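Local coordinates for protein group II chitinase (PDB 6JAV) that probably hydrolyses internal glycosidic bonds of chitin, this chain being one family 18 catalytic domain of a much longer protein, at residues A[102-107]-A[152-157]; A[172-177]-A[231-236]; A[277-282]-A[287-292]. All coordinates share one frame; numbering follows the deposited sequence.

Contact 1 (A[102-107]-A[152-157])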
loop_
_atom_site.group_PDB
_atom_site.type_symbol
_atom_site.label_atom_id
_atom_site.label_comp_id
_atom_site.label_asym_id
_atom_site.label_seq_id
_atom_site.Cartn_x
_atom_site.Cartn_y
_atom_site.Cartn_z
ATOM N N ALA A 102 9.023 17.963 22.397
ATOM C CA ALA A 102 9.934 17.166 23.210
ATOM C C ALA A 102 9.773 15.677 22.917
ATOM O O ALA A 102 10.765 14.934 22.890
ATOM C CB ALA A 102 9.712 17.446 24.701
ATOM N N ALA A 103 8.533 15.232 22.710
ATOM C CA ALA A 103 8.301 13.828 22.371
ATOM C C ALA A 103 8.871 13.493 21.006
ATOM O O ALA A 103 9.466 12.421 20.821
ATOM C CB ALA A 103 6.809 13.514 22.405
ATOM N N ARG A 104 8.724 14.404 20.038
ATOM C CA ARG A 104 9.321 14.161 18.725
ATOM C C ARG A 104 10.831 14.042 18.827
ATOM O O ARG A 104 11.441 13.172 18.192
ATOM C CB ARG A 104 8.957 15.274 17.737
ATOM C CG ARG A 104 7.483 15.362 17.367
ATOM C CD ARG A 104 7.247 16.214 16.102
ATOM N NE ARG A 104 8.013 17.464 16.142
ATOM C CZ ARG A 104 7.514 18.651 16.459
ATOM N NH1 ARG A 104 6.238 18.792 16.769
ATOM N NH2 ARG A 104 8.317 19.713 16.441
ATOM N N ALA A 105 11.464 14.905 19.643
ATOM C CA ALA A 105 12.920 14.904 19.712
ATOM C C ALA A 105 13.445 13.608 20.309
ATOM O O ALA A 105 14.453 13.066 19.840
ATOM C CB ALA A 105 13.392 16.112 20.526
ATOM N N LYS A 106 12.757 13.077 21.322
ATOM C CA LYS A 106 13.135 11.782 21.875
ATOM C C LYS A 106 12.906 10.664 20.858
ATOM O O LYS A 106 13.769 9.793 20.657
ATOM C CB LYS A 106 12.313 11.539 23.135
ATOM C CG LYS A 106 12.684 10.227 23.846
ATOM C CD LYS A 106 11.921 10.073 25.167
ATOM C CE LYS A 106 10.682 9.193 24.992
ATOM N NZ LYS A 106 10.011 8.756 26.268
ATOM N N PHE A 107 11.745 10.685 20.202
ATOM C CA PHE A 107 11.405 9.651 19.232
ATOM C C PHE A 107 12.447 9.557 18.129
ATOM O O PHE A 107 12.848 8.455 17.726
ATOM C CB PHE A 107 10.027 9.958 18.639
ATOM C CG PHE A 107 9.698 9.108 17.444
ATOM C CD1 PHE A 107 9.073 7.878 17.597
ATOM C CD2 PHE A 107 10.018 9.540 16.158
ATOM C CE1 PHE A 107 8.778 7.083 16.468
ATOM C CE2 PHE A 107 9.744 8.744 15.041
ATOM C CZ PHE A 107 9.116 7.524 15.209
ATOM N N VAL A 152 8.675 14.909 10.019
ATOM C CA VAL A 152 9.403 14.564 8.801
ATOM C C VAL A 152 10.704 15.354 8.697
ATOM O O VAL A 152 11.757 14.786 8.369
ATOM C CB VAL A 152 8.498 14.759 7.578
ATOM C CG1 VAL A 152 9.297 14.644 6.288
ATOM C CG2 VAL A 152 7.444 13.658 7.561
ATOM N N HIS A 153 10.663 16.660 9.010
ATOM C CA HIS A 153 11.895 17.433 8.977
ATOM C C HIS A 153 12.913 16.896 9.982
ATOM O O HIS A 153 14.096 16.725 9.657
ATOM C CB HIS A 153 11.630 18.901 9.263
ATOM C CG HIS A 153 12.915 19.612 9.524
ATOM N ND1 HIS A 153 13.266 20.084 10.770
ATOM C CD2 HIS A 153 14.008 19.766 8.737
ATOM C CE1 HIS A 153 14.500 20.562 10.718
ATOM N NE2 HIS A 153 14.964 20.395 9.491
ATOM N N GLU A 154 12.463 16.617 11.207
ATOM C CA GLU A 154 13.400 16.213 12.253
ATOM C C GLU A 154 13.989 14.840 11.966
ATOM O O GLU A 154 15.177 14.594 12.235
ATOM C CB GLU A 154 12.703 16.281 13.611
ATOM C CG GLU A 154 12.388 17.753 13.959
ATOM C CD GLU A 154 11.183 17.981 14.841
ATOM O OE1 GLU A 154 10.741 17.034 15.530
ATOM O OE2 GLU A 154 10.684 19.135 14.847
ATOM N N LEU A 155 13.184 13.942 11.390
ATOM C CA LEU A 155 13.733 12.656 10.952
ATOM C C LEU A 155 14.721 12.840 9.808
ATOM O O LEU A 155 15.795 12.228 9.802
ATOM C CB LEU A 155 12.597 11.732 10.508
ATOM C CG LEU A 155 11.775 11.119 11.637
ATOM C CD1 LEU A 155 10.470 10.527 11.096
ATOM C CD2 LEU A 155 12.587 10.039 12.379
ATOM N N SER A 156 14.341 13.630 8.798
ATOM C CA SER A 156 15.237 13.882 7.669
ATOM C C SER A 156 16.581 14.422 8.146
ATOM O O SER A 156 17.646 14.008 7.659
ATOM C CB SER A 156 14.578 14.869 6.727
ATOM O OG SER A 156 15.436 15.074 5.605
ATOM N N ALA A 157 16.554 15.317 9.127
ATOM C CA ALA A 157 17.783 15.967 9.576
ATOM C C ALA A 157 18.758 14.988 10.211
ATOM O O ALA A 157 19.972 15.234 10.190
ATOM C CB ALA A 157 17.420 17.093 10.553
#
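Arg104 and Glu154 both carry CG beside the backbone N, anti to their own carbonyl carbon, and both side chains leave their helices toward the other segment. The arginine then bends at chi3, which turns the NE edge of its guanidinium to the carboxylate, whereas the glutamate runs on extended beyond CG; the two side chains cross at about a right angle. The result is a side-on salt bridge with one nitrogen for each oxygen. Arg104 NE donates to Glu154 OE1 over 2.8 Å, and this bond is nearly straight, at 170°, with the oxygen lying in the guanidinium plane; OE1 is met on its syn side, somewhat out of the carboxylate plane. Arg104 NH2 gives the second bond, 2.9 Å to Glu154 OE2, bent to 150°; OE2 uses its syn lone pair and is itself tilted from the guanidinium plane. The two flat groups are 35° apart, so the pair is twisted rather than coplanar, and having two separate bonds limits rotation of either group about its last torsion. The aliphatic root of the arginine also takes part, since Arg104 CB lies 3.3 Å from Glu154 OE1.

A smaller apolar touch stands beside this ion pair. Phe107 and Leu155 do not aim straight at each other, yet the ring atom Phe107 CE2 reaches Leu155 CD2 at 4.1 Å, the methyl approaching the ring obliquely. It is a light van der Waals contact.

The contact joins helix 101-118 to helix 143-159, adjacent helices on the outside of the family 18 TIM barrel. The third guanidinium nitrogen, Arg104 NH1, is held by Val98 O, Phe107 packs also on Leu151, and Leu155 turns to Leu123 and Leu125 of the barrel strand 122-126.

Contact 2 (A[172-177]-A[231-236]). With NAG (2-acetamido-2-deoxy-beta-D-glucopyranose), chain C.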
loop_
_atom_site.group_PDB
_atom_site.type_symbol
_atom_site.label_atom_id
_atom_site.label_comp_id
_atom_site.label_asym_id
_atom_site.label_seq_id
_atom_site.Cartn_x
_atom_site.Cartn_y
_atom_site.Cartn_z
ATOM N N PRO A 172 -4.835 8.582 -0.880
ATOM C CA PRO A 172 -5.234 9.036 -2.219
ATOM C C PRO A 172 -6.443 9.961 -2.219
ATOM O O PRO A 172 -6.864 10.382 -3.305
ATOM C CB PRO A 172 -5.626 7.699 -2.882
ATOM C CG PRO A 172 -6.348 6.967 -1.765
ATOM C CD PRO A 172 -5.510 7.310 -0.517
ATOM N N ASN A 173 -7.007 10.253 -1.047
ATOM C CA ASN A 173 -8.305 10.921 -0.911
ATOM C C ASN A 173 -8.073 12.428 -0.809
ATOM O O ASN A 173 -7.384 12.884 0.101
ATOM C CB ASN A 173 -8.942 10.376 0.364
ATOM C CG ASN A 173 -10.279 10.997 0.704
ATOM O OD1 ASN A 173 -10.424 12.210 0.752
ATOM N ND2 ASN A 173 -11.227 10.151 1.084
ATOM N N LYS A 174 -8.665 13.188 -1.740
ATOM C CA LYS A 174 -8.498 14.644 -1.797
ATOM C C LYS A 174 -8.682 15.316 -0.433
ATOM O O LYS A 174 -7.867 16.157 -0.041
ATOM C CB LYS A 174 -9.494 15.241 -2.807
ATOM C CG LYS A 174 -9.360 16.753 -2.940
ATOM C CD LYS A 174 -10.452 17.314 -3.858
ATOM C CE LYS A 174 -10.126 18.772 -4.246
ATOM N NZ LYS A 174 -10.044 19.677 -3.066
ATOM N N MET A 175 -9.747 14.967 0.297
ATOM C CA MET A 175 -10.023 15.623 1.581
ATOM C C MET A 175 -8.948 15.323 2.619
ATOM O O MET A 175 -8.562 16.207 3.398
ATOM C CB MET A 175 -11.383 15.188 2.120
ATOM C CG MET A 175 -12.548 15.916 1.479
ATOM S SD MET A 175 -12.831 15.269 -0.169
ATOM C CE MET A 175 -12.761 16.788 -1.108
ATOM N N VAL A 176 -8.472 14.071 2.659
ATOM C CA VAL A 176 -7.408 13.697 3.589
ATOM C C VAL A 176 -6.104 14.372 3.208
ATOM O O VAL A 176 -5.369 14.844 4.073
ATOM C CB VAL A 176 -7.263 12.162 3.641
ATOM C CG1 VAL A 176 -6.111 11.785 4.562
ATOM C CG2 VAL A 176 -8.573 11.545 4.123
ATOM N N ILE A 177 -5.780 14.400 1.917
ATOM C CA ILE A 177 -4.577 15.077 1.462
ATOM C C ILE A 177 -4.604 16.534 1.907
ATOM O O ILE A 177 -3.622 17.063 2.442
ATOM C CB ILE A 177 -4.447 14.951 -0.069
ATOM C CG1 ILE A 177 -4.245 13.477 -0.519
ATOM C CG2 ILE A 177 -3.304 15.817 -0.585
ATOM C CD1 ILE A 177 -4.587 13.284 -2.009
ATOM N N ILE A 231 -3.077 11.138 -8.497
ATOM C CA ILE A 231 -1.678 11.369 -8.836
ATOM C C ILE A 231 -1.479 12.793 -9.339
ATOM O O ILE A 231 -0.533 13.488 -8.939
ATOM C CB ILE A 231 -1.198 10.301 -9.844
ATOM C CG1 ILE A 231 -1.225 8.891 -9.221
ATOM C CG2 ILE A 231 0.182 10.673 -10.401
ATOM C CD1 ILE A 231 -0.293 8.725 -8.040
ATOM N N HIS A 232 -2.399 13.270 -10.183
ATOM C CA HIS A 232 -2.263 14.647 -10.640
ATOM C C HIS A 232 -2.455 15.635 -9.499
ATOM O O HIS A 232 -1.824 16.697 -9.497
ATOM C CB HIS A 232 -3.276 14.902 -11.750
ATOM C CG HIS A 232 -2.826 14.429 -13.095
ATOM N ND1 HIS A 232 -3.258 13.250 -13.666
ATOM C CD2 HIS A 232 -1.985 14.993 -13.994
ATOM C CE1 HIS A 232 -2.691 13.101 -14.852
ATOM N NE2 HIS A 232 -1.921 14.151 -15.081
ATOM N N TYR A 233 -3.269 15.292 -8.504
ATOM C CA TYR A 233 -3.489 16.188 -7.379
ATOM C C TYR A 233 -2.248 16.291 -6.498
ATOM O O TYR A 233 -1.862 17.391 -6.088
ATOM C CB TYR A 233 -4.695 15.717 -6.579
ATOM C CG TYR A 233 -5.228 16.777 -5.647
ATOM C CD1 TYR A 233 -5.720 17.968 -6.152
ATOM C CD2 TYR A 233 -5.241 16.594 -4.285
ATOM C CE1 TYR A 233 -6.203 18.952 -5.308
ATOM C CE2 TYR A 233 -5.739 17.578 -3.425
ATOM C CZ TYR A 233 -6.207 18.749 -3.953
ATOM O OH TYR A 233 -6.710 19.724 -3.105
ATOM N N TRP A 234 -1.583 15.158 -6.205
ATOM C CA TRP A 234 -0.300 15.244 -5.499
ATOM C C TRP A 234 0.683 16.147 -6.240
ATOM O O TRP A 234 1.397 16.943 -5.612
ATOM C CB TRP A 234 0.279 13.830 -5.234
ATOM C CG TRP A 234 -0.283 13.229 -3.994
ATOM C CD1 TRP A 234 -1.358 12.400 -3.885
ATOM C CD2 TRP A 234 0.217 13.418 -2.665
ATOM N NE1 TRP A 234 -1.588 12.079 -2.550
ATOM C CE2 TRP A 234 -0.636 12.709 -1.787
ATOM C CE3 TRP A 234 1.283 14.168 -2.130
ATOM C CZ2 TRP A 234 -0.456 12.715 -0.395
ATOM C CZ3 TRP A 234 1.481 14.152 -0.748
ATOM C CH2 TRP A 234 0.608 13.424 0.107
ATOM N N MET A 235 0.725 16.055 -7.571
ATOM C CA MET A 235 1.623 16.919 -8.339
ATOM C C MET A 235 1.171 18.379 -8.289
ATOM O O MET A 235 2.007 19.279 -8.115
ATOM C CB MET A 235 1.766 16.401 -9.767
ATOM C CG MET A 235 2.514 15.056 -9.781
ATOM S SD MET A 235 3.123 14.568 -11.405
ATOM C CE MET A 235 1.566 14.243 -12.161
ATOM N N GLU A 236 -0.137 18.622 -8.409
ATOM C CA GLU A 236 -0.647 19.998 -8.342
ATOM C C GLU A 236 -0.320 20.633 -6.994
ATOM O O GLU A 236 -0.019 21.837 -6.913
ATOM C CB GLU A 236 -2.159 19.973 -8.581
ATOM C CG GLU A 236 -2.871 21.317 -8.437
ATOM C CD GLU A 236 -4.400 21.184 -8.471
ATOM O OE1 GLU A 236 -4.924 20.267 -9.145
ATOM O OE2 GLU A 236 -5.080 21.995 -7.808
HETATM C C1 NAG C . -6.703 12.638 -15.697
HETATM C C2 NAG C . -7.812 12.869 -16.712
HETATM C C3 NAG C . -7.660 14.251 -17.362
HETATM C C4 NAG C . -7.542 15.335 -16.295
HETATM C C5 NAG C . -6.433 14.995 -15.307
HETATM C C6 NAG C . -6.322 15.982 -14.160
HETATM C C7 NAG C . -8.899 11.086 -18.018
HETATM C C8 NAG C . -10.164 11.457 -17.314
HETATM N N2 NAG C . -7.815 11.814 -17.713
HETATM O O3 NAG C . -8.818 14.507 -18.148
HETATM O O4 NAG C . -7.285 16.607 -16.879
HETATM O O5 NAG C . -6.693 13.703 -14.741
HETATM O O6 NAG C . -7.340 15.834 -13.174
HETATM O O7 NAG C . -8.865 10.189 -18.849
#
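Tyr233, Ile177 and Trp234 bury the most surface here, and the isoleucine is the piece that meets both rings. CD1 and CG1 share the contact with the indole: Ile177 CD1 stands 3.3 Å from Trp234 NE1, at the pyrrole part, and Ile177 CG1 lies 3.6 Å from the same nitrogen, while Ile177 CG2 lies over one face of the ring system, offset toward its rim. CD1 also meets Tyr233 at the edge of the phenol, 4.1 Å from Tyr233 CD2. With CG1 anti to the carbonyl carbon (chi1 -65°) and chi2 extended, the methyl is placed between the edge of the phenol and the pyrrole part of the indole. The indole N-H is satisfied by Ser171 O.

Lys174 crosses the phenol at about a right angle. Its methylene Lys174 CG comes within 3.7 Å of Tyr233 CE2, approaching the ring obliquely, and the last torsion bends the chain so that Lys174 NZ arrives 3.3 Å from Tyr233 OH, a weak hydrogen bond. The stronger partner of both polar ends is Asp178.

On helix 227-236, His232 presents one ring face to the N-acetylglucosamine, and its ND1 is hydrogen-bonded to Asn228 O; Asn228 is the N-glycosylated asparagine. Asn173, at the N-cap of helix 174-180, accepts weakly from Met175 N and Val176 N. The contact thus packs together two helices that follow strands 165-170 and 192-195 of the family 18 TIM barrel; Trp234 reaches Val195 of strand 192-195, and Ile231 packs there and on strand 244-257.

Contact 3 (A[277-282]-A[287-292])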
loop_
_atom_site.group_PDB
_atom_site.type_symbol
_atom_site.label_atom_id
_atom_site.label_comp_id
_atom_site.label_asym_id
_atom_site.label_seq_id
_atom_site.Cartn_x
_atom_site.Cartn_y
_atom_site.Cartn_z
ATOM N N GLU A 277 -10.254 -18.251 2.823
ATOM C CA GLU A 277 -9.732 -19.279 3.717
ATOM C C GLU A 277 -8.287 -19.034 4.136
ATOM O O GLU A 277 -7.859 -19.567 5.166
ATOM C CB GLU A 277 -9.890 -20.659 3.076
ATOM C CG GLU A 277 -8.998 -20.882 1.903
ATOM C CD GLU A 277 -9.663 -20.557 0.574
ATOM O OE1 GLU A 277 -10.493 -19.614 0.499
ATOM O OE2 GLU A 277 -9.339 -21.253 -0.411
ATOM N N TYR A 278 -7.517 -18.254 3.376
ATOM C CA TYR A 278 -6.146 -17.971 3.768
ATOM C C TYR A 278 -5.978 -16.640 4.476
ATOM O O TYR A 278 -5.204 -16.551 5.433
ATOM C CB TYR A 278 -5.220 -17.982 2.556
ATOM C CG TYR A 278 -5.133 -19.336 1.918
ATOM C CD1 TYR A 278 -4.292 -20.316 2.442
ATOM C CD2 TYR A 278 -5.906 -19.642 0.815
ATOM C CE1 TYR A 278 -4.222 -21.560 1.861
ATOM C CE2 TYR A 278 -5.824 -20.869 0.215
ATOM C CZ TYR A 278 -4.988 -21.830 0.744
ATOM O OH TYR A 278 -4.938 -23.055 0.143
ATOM N N THR A 279 -6.649 -15.592 3.999
ATOM C CA THR A 279 -6.441 -14.266 4.560
ATOM C C THR A 279 -7.386 -13.953 5.704
ATOM O O THR A 279 -7.061 -13.094 6.532
ATOM C CB THR A 279 -6.521 -13.199 3.453
ATOM O OG1 THR A 279 -7.749 -13.347 2.730
ATOM C CG2 THR A 279 -5.333 -13.364 2.494
ATOM N N ARG A 280 -8.545 -14.615 5.756
ATOM C CA ARG A 280 -9.400 -14.638 6.950
ATOM C C ARG A 280 -9.805 -13.237 7.427
ATOM O O ARG A 280 -9.718 -12.905 8.611
ATOM C CB ARG A 280 -8.754 -15.464 8.075
ATOM C CG ARG A 280 -8.756 -16.971 7.776
ATOM C CD ARG A 280 -8.107 -17.723 8.867
ATOM N NE ARG A 280 -6.857 -16.949 9.243
ATOM C CZ ARG A 280 -5.684 -17.485 9.617
ATOM N NH1 ARG A 280 -4.673 -16.677 9.858
ATOM N NH2 ARG A 280 -5.582 -18.832 9.693
ATOM N N ALA A 281 -10.262 -12.408 6.490
ATOM C CA ALA A 281 -10.641 -11.027 6.774
ATOM C C ALA A 281 -11.857 -10.690 5.916
ATOM O O ALA A 281 -11.752 -10.635 4.682
ATOM C CB ALA A 281 -9.495 -10.063 6.461
ATOM N N LYS A 282 -13.007 -10.476 6.553
ATOM C CA LYS A 282 -14.225 -10.146 5.824
ATOM C C LYS A 282 -14.000 -8.888 4.997
ATOM O O LYS A 282 -13.445 -7.904 5.491
ATOM C CB LYS A 282 -15.353 -9.906 6.837
ATOM C CG LYS A 282 -16.678 -9.494 6.227
ATOM C CD LYS A 282 -17.767 -9.379 7.307
ATOM C CE LYS A 282 -17.398 -8.311 8.331
ATOM N NZ LYS A 282 -18.579 -7.837 9.103
ATOM N N TYR A 287 -5.208 -11.798 -4.275
ATOM C CA TYR A 287 -5.301 -12.176 -5.680
ATOM C C TYR A 287 -5.322 -13.695 -5.851
ATOM O O TYR A 287 -6.073 -14.220 -6.676
ATOM C CB TYR A 287 -4.177 -11.546 -6.522
ATOM C CG TYR A 287 -4.322 -11.957 -7.972
ATOM C CD1 TYR A 287 -5.321 -11.397 -8.758
ATOM C CD2 TYR A 287 -3.547 -12.968 -8.507
ATOM C CE1 TYR A 287 -5.507 -11.791 -10.083
ATOM C CE2 TYR A 287 -3.728 -13.381 -9.834
ATOM C CZ TYR A 287 -4.707 -12.777 -10.599
ATOM O OH TYR A 287 -4.923 -13.164 -11.914
ATOM N N TYR A 288 -4.519 -14.432 -5.068
ATOM C CA TYR A 288 -4.508 -15.887 -5.250
ATOM C C TYR A 288 -5.796 -16.557 -4.776
ATOM O O TYR A 288 -6.070 -17.706 -5.165
ATOM C CB TYR A 288 -3.258 -16.526 -4.616
ATOM C CG TYR A 288 -3.155 -16.444 -3.109
ATOM C CD1 TYR A 288 -3.895 -17.307 -2.269
ATOM C CD2 TYR A 288 -2.286 -15.525 -2.504
ATOM C CE1 TYR A 288 -3.784 -17.231 -0.897
ATOM C CE2 TYR A 288 -2.174 -15.439 -1.126
ATOM C CZ TYR A 288 -2.928 -16.286 -0.319
ATOM O OH TYR A 288 -2.801 -16.225 1.050
ATOM N N GLU A 289 -6.574 -15.891 -3.931
ATOM C CA GLU A 289 -7.913 -16.377 -3.603
ATOM C C GLU A 289 -8.906 -16.051 -4.714
ATOM O O GLU A 289 -9.767 -16.881 -5.062
ATOM C CB GLU A 289 -8.343 -15.773 -2.269
ATOM C CG GLU A 289 -7.534 -16.360 -1.078
ATOM C CD GLU A 289 -7.769 -15.645 0.234
ATOM O OE1 GLU A 289 -7.783 -14.388 0.283
ATOM O OE2 GLU A 289 -7.898 -16.325 1.286
ATOM N N ILE A 290 -8.788 -14.857 -5.301
ATOM C CA ILE A 290 -9.708 -14.441 -6.368
ATOM C C ILE A 290 -9.502 -15.285 -7.619
ATOM O O ILE A 290 -10.467 -15.760 -8.235
ATOM C CB ILE A 290 -9.486 -12.942 -6.657
ATOM C CG1 ILE A 290 -9.888 -12.106 -5.447
ATOM C CG2 ILE A 290 -10.265 -12.519 -7.921
ATOM C CD1 ILE A 290 -9.439 -10.638 -5.569
ATOM N N CYS A 291 -8.243 -15.465 -8.038
ATOM C CA CYS A 291 -8.010 -16.186 -9.283
ATOM C C CYS A 291 -8.478 -17.637 -9.180
ATOM O O CYS A 291 -8.975 -18.196 -10.171
ATOM C CB CYS A 291 -6.557 -16.039 -9.747
ATOM S SG CYS A 291 -5.284 -16.744 -8.666
ATOM N N ASP A 292 -8.374 -18.242 -7.996
ATOM C CA ASP A 292 -8.879 -19.601 -7.814
ATOM C C ASP A 292 -10.399 -19.642 -7.925
ATOM O O ASP A 292 -10.962 -20.591 -8.495
ATOM C CB ASP A 292 -8.448 -20.143 -6.452
ATOM C CG ASP A 292 -8.911 -21.597 -6.237
ATOM O OD1 ASP A 292 -8.547 -22.433 -7.069
ATOM O OD2 ASP A 292 -9.619 -21.873 -5.250
#
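Glu289, two backbone N-H groups and the Thr279 hydroxyl make the tight part of this contact, three hydrogen bonds converging on one buried carboxylate. Glu289 OE2 accepts twice: from Tyr278 N at 2.9 Å, arriving nearly along the C-O axis, and from Thr279 N at 3.1 Å, arriving on the syn side but well out of the carboxylate plane. Glu289 OE1 receives the hydroxyl of Thr279, with Thr279 OG1 at 2.7 Å on the syn lone pair. The threonine can do this because OG1 sits between its backbone N and carbonyl carbon (chi1 53°), which sets the hydroxyl beside the N-H and lets one residue bond to both oxygens. Ala286 N also donates to OE1. So many donors would be expected to favour the charged carboxylate.

Beside it, the edge of Tyr288 is directed at the face of Tyr278 in an offset edge-to-face pair, centroids 5.6 Å apart and planes at 70°. Tyr288 CE1 comes to 3.6 Å from Tyr278 CD2, and Tyr288 OH to 3.3 Å from Tyr278 CB.

The solvent side is looser. Exposed Glu277 brings OE1 no nearer than 4.3 Å to Glu289 OE2, an approach of like charges; that OE1 has a long, weak ion pair with Arg293. Arg356 forms salt bridges with Glu277 OE2 and Asp292, which probably offsets the negative charge gathered here.

Cys291 anchors the helix through its disulfide to Cys357. The arrangement belongs to the alpha/beta insertion between barrel strands 244-257 and 342-346, as in family 18 chitinases that carry it, where it probably walls one side of the substrate cleft; Ala281 of this loop touches the bound piperidine-thienopyridine inhibitor, and Thr279 packs on Phe284 of the same pocket.

All three contacts are largely buried, yet they differ in place and chemistry. Contacts 1 and 2 each pair two helices; contact 1 is peripheral, its centre about 24 Å from that of the chain, against about 16 Å for contact 2 and 17 Å for contact 3. Contact 3 instead ties a loop to a helix and alone includes an exposed touching residue. Contacts 1 and 3 lie on opposite sides of the chain centre. Charge meets charge in contact 1, aliphatic and aromatic packing dominates contact 2, and in contact 3 a carboxylate meets backbone N-H groups and a threonine hydroxyl, beside an edge-to-face tyrosine pair. Contact 3 touches the inhibitor pocket; contact 2 instead borders the sugar.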